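Local atomic coordinates of thiamine-monophosphate kinase (Stenotrophomonas maltophilia, PDB entry 6XEP), a protein that probably catalyses the ATP-dependent phosphorylation of thiamine monophosphate to thiamine diphosphate, the active form of vitamin B1. Residues Thr55-Val60 against Pro134-Val139; Ala68-Trp73 against Leu201-Pro206; Pro90-Leu95 against Met142-Arg147; Glu195-Arg200 against Pro251-Leu256; Thr205-Leu210 against Leu297-Thr302. One frame throughout, in Å; residues are numbered along the deposited sequence.

Contact 1: residues Thr55-Val60 against Pro134-Val139; sequences TLNSGV and PLSLSV
T55 and S138 face each other across two antiparallel strands, 48-57 and 136-145, in the mixed sheet of the PurM-like N-terminal domain. Their side chains share a sheet face with N57 and S136, whereas L56 and L137 occupy the other.

On the polar face the hydroxyls of T55 and S138 meet at 2.8 Å (OG1 to OG), and either may be the donor. T55 gives its two branches different uses: OG1 sits beside the backbone N (chi1 -66°), and CG2, anti to N, rests on S136 OG. That serine donates to N57 OD1 nearly in line with the amide C=O, at a 2.5 Å length to be read with caution. The amide suits this place because its other end, ND2, donates to R132 O and S98 OG of the second subunit, where T55 and S138 both pack on A96. T55 N bonds to D129 OD2 of that subunit, a residue predicted to bind ATP and magnesium, so the strand pair probably borders an active site at the dimer interface.

The leucines belong to the opposite, apolar face, where L137 packs on W106 and F110 of helix 104-120 and L56 on T75 of helix 68-85. Paired backbone bonds join L56 N to L137 O and L137 N to L56 O.

Past the strand end, S58 CB lies over L135 CB (3.8 Å) and S58 N donates to L135 O. A water 2.9 Å from L135 O can donate to it, and lies within weak reach of N57 OD1.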
# COMPACT_ATOMS: atom_id res chain seq x y z
N THR A 55 4.17 5.83 -3.90
CA THR A 55 5.28 5.87 -2.96
C THR A 55 6.03 7.17 -3.17
O THR A 55 6.30 7.55 -4.31
CB THR A 55 6.22 4.68 -3.15
OG1 THR A 55 5.53 3.47 -2.81
CG2 THR A 55 7.46 4.83 -2.27
N LEU A 56 6.34 7.86 -2.08
CA LEU A 56 7.22 9.03 -2.12
C LEU A 56 8.52 8.66 -1.44
O LEU A 56 8.51 8.21 -0.28
CB LEU A 56 6.58 10.25 -1.46
CG LEU A 56 5.61 11.06 -2.34
CD1 LEU A 56 4.40 10.27 -2.77
CD2 LEU A 56 5.18 12.33 -1.62
N ASN A 57 9.63 8.84 -2.15
CA ASN A 57 10.96 8.52 -1.66
C ASN A 57 11.77 9.78 -1.43
O ASN A 57 11.76 10.69 -2.28
CB ASN A 57 11.68 7.62 -2.65
CG ASN A 57 11.03 6.27 -2.75
OD1 ASN A 57 10.66 5.71 -1.73
ND2 ASN A 57 10.83 5.77 -3.97
N SER A 58 12.48 9.81 -0.30
CA SER A 58 13.32 10.95 0.07
C SER A 58 14.37 11.23 -1.00
O SER A 58 15.04 10.32 -1.50
CB SER A 58 13.99 10.67 1.42
OG SER A 58 14.87 11.73 1.80
N GLY A 59 14.49 12.51 -1.36
CA GLY A 59 15.40 12.92 -2.40
C GLY A 59 14.87 12.76 -3.81
O GLY A 59 15.43 13.36 -4.74
N VAL A 60 13.81 11.98 -4.00
CA VAL A 60 13.22 11.72 -5.31
C VAL A 60 11.95 12.55 -5.45
O VAL A 60 11.87 13.47 -6.27
CB VAL A 60 12.92 10.22 -5.51
CG1 VAL A 60 12.31 9.97 -6.92
CG2 VAL A 60 14.21 9.42 -5.38
N PRO A 134 15.70 3.09 4.03
CA PRO A 134 15.73 4.45 3.48
C PRO A 134 14.33 5.07 3.51
O PRO A 134 13.33 4.40 3.26
CB PRO A 134 16.23 4.24 2.05
CG PRO A 134 16.97 2.99 2.09
CD PRO A 134 16.39 2.13 3.17
N LEU A 135 14.27 6.37 3.82
CA LEU A 135 13.00 7.04 4.04
C LEU A 135 12.11 6.91 2.81
O LEU A 135 12.43 7.42 1.73
CB LEU A 135 13.24 8.51 4.40
CG LEU A 135 12.00 9.35 4.66
CD1 LEU A 135 11.16 8.79 5.80
CD2 LEU A 135 12.40 10.81 4.93
N SER A 136 10.99 6.23 2.98
CA SER A 136 10.06 5.94 1.89
C SER A 136 8.68 5.81 2.50
O SER A 136 8.51 5.14 3.53
CB SER A 136 10.44 4.66 1.14
OG SER A 136 9.52 4.37 0.09
N LEU A 137 7.71 6.46 1.88
CA LEU A 137 6.34 6.50 2.38
C LEU A 137 5.43 6.00 1.27
O LEU A 137 5.36 6.60 0.19
CB LEU A 137 5.97 7.93 2.79
CG LEU A 137 7.03 8.51 3.73
CD1 LEU A 137 8.12 9.35 3.08
CD2 LEU A 137 6.41 9.27 4.77
N SER A 138 4.76 4.88 1.53
CA SER A 138 3.87 4.29 0.54
C SER A 138 2.45 4.31 1.10
O SER A 138 2.20 3.74 2.17
CB SER A 138 4.29 2.86 0.21
OG SER A 138 3.65 2.41 -0.98
N VAL A 139 1.53 4.95 0.39
CA VAL A 139 0.15 5.06 0.84
C VAL A 139 -0.74 4.37 -0.18
O VAL A 139 -0.56 4.51 -1.39
CB VAL A 139 -0.30 6.51 1.06
CG1 VAL A 139 -1.83 6.59 1.19
CG2 VAL A 139 0.32 7.06 2.30
O HOH W 1 13.81 6.00 -0.37

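Contact 2: residues Ala68-Trp73 against Leu201-Pro206; sequences AFDIGW and LLRPTP
R203 lies across the first turns of helix 68-85 and meets F69, D70 and W73 at once. Its NE donates to D70 OD1 at 2.8 Å in a salt bridge, the carboxylate oxygen lying close to the guanidinium plane; NH2 adds a weak second bond to the same oxygen. Over one guanidinium face stands CE1 of F69, 3.4 Å from NE, with the two planes 73° apart, so the ring presents its edge to the flat cation.

W73 takes up the aliphatic root of the arginine. R203 CB makes a CH-pi contact over the five-membered ring, 3.8 Å from its centroid. In the plane of the indole, NE1 donates to P204 O (2.9 Å, 167°). Arginine suits its place by offering a charge to D70 and a stem to W73, and the indole by offering a face and an N-H. D70 also has CB and OD2 against L202.

The contact ties the end of helix 192-202 to the start of helix 68-85, joining the C-terminal domain to the N-terminal one. P204 continues along the latter helix over K74 and A77, while helix 104-120 touches F69 and W73 through D112 and Q120.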
# COMPACT_ATOMS: atom_id res chain seq x y z
N ALA A 68 8.79 17.01 8.23
CA ALA A 68 7.90 15.87 8.44
C ALA A 68 6.43 16.20 8.17
O ALA A 68 5.72 15.41 7.53
CB ALA A 68 8.08 15.36 9.88
N PHE A 69 5.94 17.33 8.68
CA PHE A 69 4.54 17.68 8.44
C PHE A 69 4.23 17.72 6.95
O PHE A 69 3.19 17.24 6.51
CB PHE A 69 4.21 19.03 9.10
CG PHE A 69 2.79 19.50 8.89
CD1 PHE A 69 2.42 20.16 7.74
CD2 PHE A 69 1.85 19.33 9.89
CE1 PHE A 69 1.12 20.59 7.56
CE2 PHE A 69 0.55 19.76 9.73
CZ PHE A 69 0.18 20.39 8.56
N ASP A 70 5.11 18.32 6.16
CA ASP A 70 4.85 18.46 4.73
C ASP A 70 4.94 17.13 4.01
O ASP A 70 4.20 16.89 3.04
CB ASP A 70 5.83 19.48 4.16
CG ASP A 70 5.72 20.81 4.88
OD1 ASP A 70 4.57 21.22 5.15
OD2 ASP A 70 6.76 21.43 5.21
N ILE A 71 5.83 16.25 4.46
CA ILE A 71 5.89 14.90 3.90
C ILE A 71 4.59 14.16 4.19
O ILE A 71 4.04 13.48 3.32
CB ILE A 71 7.11 14.14 4.46
CG1 ILE A 71 8.40 14.83 4.02
CG2 ILE A 71 7.11 12.72 3.94
CD1 ILE A 71 9.63 14.25 4.71
N GLY A 72 4.08 14.29 5.42
CA GLY A 72 2.82 13.64 5.75
C GLY A 72 1.66 14.15 4.92
O GLY A 72 0.85 13.37 4.39
N TRP A 73 1.57 15.47 4.77
CA TRP A 73 0.52 16.06 3.93
C TRP A 73 0.64 15.58 2.48
O TRP A 73 -0.32 15.06 1.90
CB TRP A 73 0.62 17.59 4.01
CG TRP A 73 -0.43 18.35 3.20
CD1 TRP A 73 -0.51 18.46 1.84
CD2 TRP A 73 -1.52 19.10 3.73
NE1 TRP A 73 -1.59 19.25 1.49
CE2 TRP A 73 -2.23 19.65 2.63
CE3 TRP A 73 -1.98 19.37 5.03
CZ2 TRP A 73 -3.36 20.44 2.79
CZ3 TRP A 73 -3.11 20.16 5.18
CH2 TRP A 73 -3.79 20.68 4.07
N LEU A 201 4.34 23.65 -3.65
CA LEU A 201 5.20 22.48 -3.81
C LEU A 201 5.04 21.54 -2.62
O LEU A 201 4.93 20.32 -2.79
CB LEU A 201 6.66 22.90 -3.96
CG LEU A 201 7.68 21.75 -4.03
CD1 LEU A 201 7.38 20.80 -5.19
CD2 LEU A 201 9.11 22.26 -4.11
N LEU A 202 5.07 22.09 -1.40
CA LEU A 202 5.11 21.25 -0.20
C LEU A 202 3.74 20.69 0.16
O LEU A 202 3.64 19.55 0.62
CB LEU A 202 5.66 22.05 0.99
CG LEU A 202 7.09 22.55 0.83
CD1 LEU A 202 7.46 23.30 2.10
CD2 LEU A 202 8.04 21.39 0.58
N ARG A 203 2.69 21.48 -0.03
CA ARG A 203 1.35 21.10 0.44
C ARG A 203 0.33 21.33 -0.66
O ARG A 203 -0.53 22.21 -0.54
CB ARG A 203 0.95 21.89 1.68
CG ARG A 203 1.74 21.60 2.93
CD ARG A 203 1.15 22.43 4.11
NE ARG A 203 2.21 22.67 5.06
CZ ARG A 203 2.28 23.72 5.86
NH1 ARG A 203 1.32 24.64 5.85
NH2 ARG A 203 3.30 23.83 6.69
N PRO A 204 0.38 20.55 -1.74
CA PRO A 204 -0.63 20.70 -2.80
C PRO A 204 -2.02 20.38 -2.25
O PRO A 204 -2.16 19.60 -1.31
CB PRO A 204 -0.18 19.67 -3.85
CG PRO A 204 0.54 18.62 -3.07
CD PRO A 204 1.28 19.41 -2.00
N THR A 205 -3.05 20.98 -2.87
CA THR A 205 -4.42 20.79 -2.39
C THR A 205 -5.17 19.82 -3.31
O THR A 205 -5.51 20.21 -4.45
CB THR A 205 -5.15 22.13 -2.31
OG1 THR A 205 -4.40 23.03 -1.48
CG2 THR A 205 -6.54 21.93 -1.68
N PRO A 206 -5.48 18.60 -2.88
CA PRO A 206 -6.22 17.69 -3.76
C PRO A 206 -7.66 18.16 -3.90
O PRO A 206 -8.29 18.53 -2.92
CB PRO A 206 -6.14 16.34 -3.04
CG PRO A 206 -6.05 16.70 -1.55
CD PRO A 206 -5.21 17.99 -1.55
O HOH W 2 5.93 17.99 0.86

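Contact 3: residues Pro90-Leu95 against Met142-Arg147; sequences PAWCTL and MGQVGR
The carbonyl oxygen of M142 receives two N-H groups from strand 89-99, A91 N at 2.9 Å and W92 N at 3.2 Å, both in the carbonyl plane. Two successive residues facing one on the partner strand make a classic beta bulge, and A91, with phi/psi -127°/-65°, supplies the twist in the backbone that brings both N-H groups round. M142 N returns a nearly straight bond to W92 O (2.8 Å). Just before the bulge on strand 89-99, P90 pairs with G143, CA to CA 4.1 Å; the pair is non-hydrogen-bonded, which suits a proline that has no N-H to offer.

The bulge brings A91 CB over the centre of its neighbour's indole, 3.7 Å above the ring plane. From the other strand M142 crosses W92 at about a right angle and sets CB 4.0 Å from CE3. Bent at chi2 and chi3, its chain puts CE by W92 O and C93 CA, although the methionine has more than one conformer and this placement is tentative. Q144 stretches its amide toward A91, NE2 lying 3.9 Å from CB.

Further polar partners come from outside: W92 NE1 donates to D29 OD2, Q144 OE1 accepts from R44 N, and the backbone A91 O accepts from R27 NH2. L49 of this chain and L49 of the second subunit both touch W92. Because the polar bonds between the segments are made by peptide groups, the chemistry implies that backbone pairing sets the offset register, while the indole of W92 carries the packing on to the second subunit.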
# COMPACT_ATOMS: atom_id res chain seq x y z
N PRO A 90 -13.27 9.31 -1.00
CA PRO A 90 -12.28 8.63 -0.14
C PRO A 90 -12.93 7.99 1.08
O PRO A 90 -13.88 8.52 1.66
CB PRO A 90 -11.33 9.77 0.27
CG PRO A 90 -11.52 10.84 -0.74
CD PRO A 90 -12.96 10.74 -1.18
N ALA A 91 -12.40 6.83 1.45
CA ALA A 91 -12.94 6.04 2.56
C ALA A 91 -11.84 5.70 3.55
O ALA A 91 -11.87 6.16 4.70
CB ALA A 91 -13.60 4.76 2.04
N TRP A 92 -10.86 4.90 3.12
CA TRP A 92 -9.86 4.35 4.01
C TRP A 92 -8.48 4.43 3.36
O TRP A 92 -8.35 4.52 2.14
CB TRP A 92 -10.17 2.89 4.37
CG TRP A 92 -11.61 2.58 4.60
CD1 TRP A 92 -12.38 3.04 5.63
CD2 TRP A 92 -12.45 1.71 3.83
NE1 TRP A 92 -13.65 2.52 5.54
CE2 TRP A 92 -13.73 1.72 4.44
CE3 TRP A 92 -12.26 0.95 2.68
CZ2 TRP A 92 -14.80 0.98 3.94
CZ3 TRP A 92 -13.33 0.21 2.17
CH2 TRP A 92 -14.59 0.24 2.81
N CYS A 93 -7.44 4.38 4.19
CA CYS A 93 -6.10 4.28 3.62
C CYS A 93 -5.17 3.51 4.55
O CYS A 93 -5.44 3.32 5.74
CB CYS A 93 -5.51 5.66 3.31
SG CYS A 93 -5.31 6.70 4.73
N THR A 94 -4.06 3.04 3.97
CA THR A 94 -2.98 2.43 4.73
C THR A 94 -1.71 3.24 4.50
O THR A 94 -1.58 3.96 3.51
CB THR A 94 -2.72 0.98 4.32
OG1 THR A 94 -2.37 0.93 2.94
CG2 THR A 94 -3.95 0.09 4.61
N LEU A 95 -0.79 3.12 5.44
CA LEU A 95 0.46 3.86 5.39
C LEU A 95 1.58 2.91 5.74
O LEU A 95 1.57 2.32 6.82
CB LEU A 95 0.43 5.02 6.39
CG LEU A 95 1.71 5.79 6.65
CD1 LEU A 95 2.12 6.56 5.41
CD2 LEU A 95 1.44 6.70 7.82
N MET A 142 -8.25 3.97 -0.57
CA MET A 142 -9.44 3.28 -1.08
C MET A 142 -10.60 4.27 -1.09
O MET A 142 -10.89 4.89 -0.07
CB MET A 142 -9.80 2.08 -0.21
CG MET A 142 -8.93 0.85 -0.39
SD MET A 142 -8.40 0.16 1.19
CE MET A 142 -7.30 1.47 1.70
N GLY A 143 -11.25 4.40 -2.26
CA GLY A 143 -12.40 5.26 -2.41
C GLY A 143 -13.57 4.44 -2.95
O GLY A 143 -13.40 3.29 -3.35
N GLN A 144 -14.76 5.04 -2.95
CA GLN A 144 -15.94 4.33 -3.41
C GLN A 144 -16.68 5.17 -4.44
O GLN A 144 -16.66 6.40 -4.38
CB GLN A 144 -16.85 3.98 -2.22
CG GLN A 144 -16.13 3.08 -1.24
CD GLN A 144 -17.00 2.62 -0.10
OE1 GLN A 144 -17.57 1.52 -0.15
NE2 GLN A 144 -17.07 3.43 0.94
N VAL A 145 -17.31 4.49 -5.40
CA VAL A 145 -18.07 5.14 -6.46
C VAL A 145 -19.37 4.39 -6.70
O VAL A 145 -19.39 3.16 -6.68
CB VAL A 145 -17.28 5.23 -7.79
CG1 VAL A 145 -16.11 6.15 -7.66
CG2 VAL A 145 -16.83 3.84 -8.24
N GLY A 146 -20.45 5.13 -6.92
CA GLY A 146 -21.69 4.50 -7.34
C GLY A 146 -21.54 3.92 -8.73
O GLY A 146 -20.61 4.22 -9.47
N ARG A 147 -22.49 3.06 -9.10
CA ARG A 147 -22.43 2.40 -10.39
C ARG A 147 -22.41 3.42 -11.52
O ARG A 147 -23.27 4.30 -11.59
CB ARG A 147 -23.62 1.44 -10.57

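Contact 4: residues Glu195-Arg200 against Pro251-Leu256; sequences ESLRLR and PISHAL
L197 pushes its CD2 methyl against the CB of A255, 3.8 Å away, and the same methyl continues onto the next residue, 3.8 Å from L256 N and 4.2 Å from L256 CB. CG stands anti to the carbonyl carbon (chi1 -64°) and lies close to A255 CB; the CD2 branch makes the nearest contact between helix 192-202 and the first turn of helix 254-259. Alanine suits the receiving position: with its single methyl there, L197 CA and A255 CA come to 6.6 Å. At the margin S196 CB touches A255 CB at 4.1 Å, while its OG bonds back to A192 O within its own helix.

S253 sits just before helix 254-259 as its N-cap. With OG between the backbone N and the carbonyl carbon (chi1 72°), the crowded position, the hydroxyl accepts from L256 N at 3.0 Å and fills the place of a missing helical carbonyl. D170 OD1 is a second partner of that hydroxyl, and D170 OD2 pairs with R200 NE; the helix N-terminus and the arginine may together stabilise this carboxylate as an anion.

On the side of helix 192-202 turned from A255, R198 holds E195 side-on, NE to OE1 (2.8 Å) and NH2 to OE2 (2.9 Å), an i to i+3 salt bridge. L197 meanwhile also packs on D170, A174 and L177 of helix 170-179. This is plain apolar helix packing within the AIR synthase-related C-terminal domain, in which a leucine from one helix covers the serine-capped first turn of another.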
# COMPACT_ATOMS: atom_id res chain seq x y z
N GLU A 195 6.51 32.34 -0.23
CA GLU A 195 5.82 31.40 0.64
C GLU A 195 4.65 30.73 -0.08
O GLU A 195 4.39 29.54 0.15
CB GLU A 195 5.38 32.13 1.92
CG GLU A 195 4.64 31.26 2.91
CD GLU A 195 5.52 30.21 3.58
OE1 GLU A 195 6.74 30.15 3.32
OE2 GLU A 195 4.96 29.43 4.38
N SER A 196 3.96 31.46 -0.96
CA SER A 196 2.86 30.87 -1.72
C SER A 196 3.36 29.73 -2.60
O SER A 196 2.79 28.64 -2.60
CB SER A 196 2.17 31.93 -2.59
OG SER A 196 1.61 32.98 -1.81
N LEU A 197 4.44 29.97 -3.35
CA LEU A 197 5.00 28.92 -4.19
C LEU A 197 5.52 27.78 -3.34
O LEU A 197 5.33 26.61 -3.69
CB LEU A 197 6.12 29.47 -5.08
CG LEU A 197 5.71 30.53 -6.12
CD1 LEU A 197 6.87 30.90 -7.03
CD2 LEU A 197 4.50 30.08 -6.93
N ARG A 198 6.18 28.10 -2.21
CA ARG A 198 6.74 27.05 -1.36
C ARG A 198 5.66 26.07 -0.93
O ARG A 198 5.84 24.85 -0.99
CB ARG A 198 7.42 27.66 -0.13
CG ARG A 198 8.21 26.64 0.71
CD ARG A 198 8.83 27.24 1.98
NE ARG A 198 7.84 27.56 3.02
CZ ARG A 198 7.55 26.78 4.06
NH1 ARG A 198 8.18 25.62 4.22
NH2 ARG A 198 6.64 27.16 4.95
N LEU A 199 4.50 26.59 -0.52
CA LEU A 199 3.43 25.71 -0.04
C LEU A 199 2.69 25.00 -1.17
O LEU A 199 2.08 23.95 -0.93
CB LEU A 199 2.45 26.52 0.82
CG LEU A 199 3.03 26.95 2.17
CD1 LEU A 199 1.99 27.67 2.99
CD2 LEU A 199 3.53 25.73 2.91
N ARG A 200 2.71 25.53 -2.39
CA ARG A 200 2.16 24.76 -3.51
C ARG A 200 3.02 23.54 -3.82
O ARG A 200 2.49 22.50 -4.22
CB ARG A 200 2.02 25.65 -4.74
CG ARG A 200 0.94 26.71 -4.58
CD ARG A 200 -0.45 26.11 -4.72
NE ARG A 200 -0.81 25.85 -6.12
CZ ARG A 200 -1.74 24.98 -6.50
NH1 ARG A 200 -2.41 24.29 -5.57
NH2 ARG A 200 -2.01 24.81 -7.79
N PRO A 251 -4.26 29.39 -16.18
CA PRO A 251 -4.31 30.11 -14.90
C PRO A 251 -2.94 30.12 -14.23
O PRO A 251 -2.45 29.09 -13.76
CB PRO A 251 -5.34 29.30 -14.08
CG PRO A 251 -5.21 27.92 -14.62
CD PRO A 251 -5.01 28.12 -16.10
N ILE A 252 -2.34 31.30 -14.17
CA ILE A 252 -1.00 31.45 -13.61
C ILE A 252 -1.12 32.33 -12.37
O ILE A 252 -1.70 33.43 -12.44
CB ILE A 252 -0.02 32.01 -14.66
CG1 ILE A 252 0.22 30.93 -15.72
CG2 ILE A 252 1.30 32.41 -14.02
CD1 ILE A 252 0.98 31.37 -16.93
N SER A 253 -0.60 31.84 -11.25
CA SER A 253 -0.78 32.55 -9.99
C SER A 253 -0.00 33.87 -9.99
O SER A 253 0.93 34.08 -10.77
CB SER A 253 -0.33 31.69 -8.82
OG SER A 253 1.08 31.57 -8.79
N HIS A 254 -0.43 34.76 -9.10
CA HIS A 254 0.30 36.01 -8.88
C HIS A 254 1.77 35.74 -8.62
O HIS A 254 2.65 36.34 -9.24
CB HIS A 254 -0.33 36.77 -7.71
CG HIS A 254 0.33 38.07 -7.41
ND1 HIS A 254 0.01 39.23 -8.08
CD2 HIS A 254 1.27 38.40 -6.50
CE1 HIS A 254 0.74 40.23 -7.60
NE2 HIS A 254 1.51 39.75 -6.64
N ALA A 255 2.05 34.82 -7.69
CA ALA A 255 3.42 34.58 -7.26
C ALA A 255 4.26 34.01 -8.40
O ALA A 255 5.42 34.41 -8.58
CB ALA A 255 3.43 33.64 -6.06
N LEU A 256 3.70 33.08 -9.17
CA LEU A 256 4.46 32.50 -10.27
C LEU A 256 4.78 33.56 -11.30
O LEU A 256 5.92 33.67 -11.75
CB LEU A 256 3.67 31.34 -10.90
CG LEU A 256 4.46 30.57 -11.97
CD1 LEU A 256 5.74 30.00 -11.36
CD2 LEU A 256 3.64 29.46 -12.61

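Contact 5: residues Thr205-Leu210 against Leu297-Thr302; sequences TPRVTL and LDLPLT
L210 is the bump of this interface, and three leucines, L297, L299 and L301, form the hollow that takes it. Its CG lies anti to the backbone N (chi1 175°). Of the two methyls beyond, CD1 meets CD1 of L297 at 3.8 Å, while CD2 nests in the notch between CD2 of L299 and CD2 of L301, 3.9 Å from each. L297 and L299 cross L210 at about a right angle; L301 slides past it in the opposite direction. A forked leucine suits L210, L297 and L299, because the two methyls of each have different partners.

Two smaller fits lie beside the main one. T209 brings CG2 to within 3.7 Å of CD2 of L297, a methyl-on-methyl contact. L299 spends its other branch on R207: CD1 sits 3.3 Å above the guanidinium plane, over its centre, while T205 CB covers the opposite face. The flat cation is thus sandwiched between aliphatic groups, and its charge is met at NH2 by a salt bridge to E277.

Backbone turns shape both partners. R207 is the centre of an inverse gamma turn and the N-cap residue of helix 208-214. D298, with positive phi, closes helix 287-297 in a Schellman motif, and this reversal allows L297 and L299 to point to the same neighbour. L293 extends the apolar patch, and S165 packs against L210, L299 and L301 at its edge. The leucines join helix 208-214 to the turn between helix 287-297 and strand 301-308, within the PurM-like C-terminal domain.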
# COMPACT_ATOMS: atom_id res chain seq x y z
N THR A 205 -3.05 20.98 -2.87
CA THR A 205 -4.42 20.79 -2.39
C THR A 205 -5.17 19.82 -3.31
O THR A 205 -5.51 20.21 -4.45
CB THR A 205 -5.15 22.13 -2.31
OG1 THR A 205 -4.40 23.03 -1.48
CG2 THR A 205 -6.54 21.93 -1.68
N PRO A 206 -5.48 18.60 -2.88
CA PRO A 206 -6.22 17.69 -3.76
C PRO A 206 -7.66 18.16 -3.90
O PRO A 206 -8.29 18.53 -2.92
CB PRO A 206 -6.14 16.34 -3.04
CG PRO A 206 -6.05 16.70 -1.55
CD PRO A 206 -5.21 17.99 -1.55
N ARG A 207 -8.17 18.17 -5.13
CA ARG A 207 -9.48 18.78 -5.38
C ARG A 207 -10.59 17.73 -5.28
O ARG A 207 -11.33 17.47 -6.22
CB ARG A 207 -9.49 19.49 -6.73
CG ARG A 207 -8.32 20.45 -6.92
CD ARG A 207 -8.33 21.58 -5.87
NE ARG A 207 -7.34 22.59 -6.24
CZ ARG A 207 -7.01 23.63 -5.50
NH1 ARG A 207 -7.61 23.82 -4.32
NH2 ARG A 207 -6.08 24.48 -5.95
N VAL A 208 -10.68 17.13 -4.08
CA VAL A 208 -11.64 16.04 -3.87
C VAL A 208 -13.07 16.54 -4.03
O VAL A 208 -13.90 15.89 -4.69
CB VAL A 208 -11.42 15.39 -2.48
CG1 VAL A 208 -12.44 14.28 -2.27
CG2 VAL A 208 -9.98 14.83 -2.35
N THR A 209 -13.40 17.67 -3.41
CA THR A 209 -14.78 18.17 -3.51
C THR A 209 -15.17 18.44 -4.97
O THR A 209 -16.27 18.08 -5.40
CB THR A 209 -14.95 19.44 -2.67
OG1 THR A 209 -14.56 19.16 -1.33
CG2 THR A 209 -16.40 19.87 -2.67
N LEU A 210 -14.27 19.03 -5.74
CA LEU A 210 -14.53 19.20 -7.17
C LEU A 210 -14.76 17.86 -7.85
O LEU A 210 -15.72 17.69 -8.61
CB LEU A 210 -13.38 19.94 -7.84
CG LEU A 210 -13.45 20.08 -9.36
CD1 LEU A 210 -14.63 20.93 -9.79
CD2 LEU A 210 -12.15 20.74 -9.84
N LEU A 297 -17.71 26.58 -5.03
CA LEU A 297 -16.56 25.93 -4.42
C LEU A 297 -15.50 26.91 -3.94
O LEU A 297 -14.55 26.47 -3.28
CB LEU A 297 -15.91 24.98 -5.42
CG LEU A 297 -16.75 23.80 -5.88
CD1 LEU A 297 -16.00 23.01 -6.94
CD2 LEU A 297 -17.09 22.92 -4.69
N ASP A 298 -15.61 28.19 -4.27
CA ASP A 298 -14.52 29.14 -4.05
C ASP A 298 -13.21 28.55 -4.57
O ASP A 298 -12.18 28.53 -3.89
CB ASP A 298 -14.42 29.54 -2.57
CG ASP A 298 -13.46 30.72 -2.35
OD1 ASP A 298 -13.20 31.46 -3.32
OD2 ASP A 298 -12.96 30.88 -1.22
N LEU A 299 -13.28 28.01 -5.79
CA LEU A 299 -12.16 27.38 -6.46
C LEU A 299 -12.15 27.82 -7.92
O LEU A 299 -13.13 27.62 -8.63
CB LEU A 299 -12.28 25.85 -6.37
CG LEU A 299 -11.25 25.07 -7.20
CD1 LEU A 299 -9.82 25.17 -6.61
CD2 LEU A 299 -11.68 23.63 -7.32
N PRO A 300 -11.07 28.43 -8.40
CA PRO A 300 -11.06 28.84 -9.81
C PRO A 300 -11.20 27.64 -10.73
O PRO A 300 -10.56 26.61 -10.53
CB PRO A 300 -9.69 29.51 -9.97
CG PRO A 300 -9.30 29.93 -8.58
CD PRO A 300 -9.84 28.83 -7.69
N LEU A 301 -12.05 27.80 -11.74
CA LEU A 301 -12.10 26.88 -12.88
C LEU A 301 -11.94 27.71 -14.14
O LEU A 301 -12.73 28.64 -14.37
CB LEU A 301 -13.42 26.11 -12.93
CG LEU A 301 -13.74 25.36 -11.63
CD1 LEU A 301 -15.19 24.86 -11.64
CD2 LEU A 301 -12.75 24.20 -11.43
N THR A 302 -10.94 27.38 -14.94
CA THR A 302 -10.53 28.22 -16.06
C THR A 302 -10.67 27.43 -17.36
O THR A 302 -10.12 26.34 -17.48
CB THR A 302 -9.10 28.71 -15.87
OG1 THR A 302 -9.04 29.43 -14.64
CG2 THR A 302 -8.66 29.63 -17.03

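How the contacts relate
From the N terminus, contact 1 opens on strand 48-57 and closes on strand 136-145; contact 3 opens inside that loop and closes just beyond it, so the two cross while building one sheet that meets the second subunit. Contact 2 opens at helix 68-85, crosses contact 1, encloses contact 3 and closes at the C-terminal end of helix 192-202 and the loop after it, joining the N-terminal domain to the C-terminal one. Contact 4 starts on helix 192-202 and so crosses contact 2. Contact 5 begins on T205 and P206, where contact 2 ends, and crosses contact 4 within the C-terminal domain. P90 packing on V208 adds a further touch between the domains.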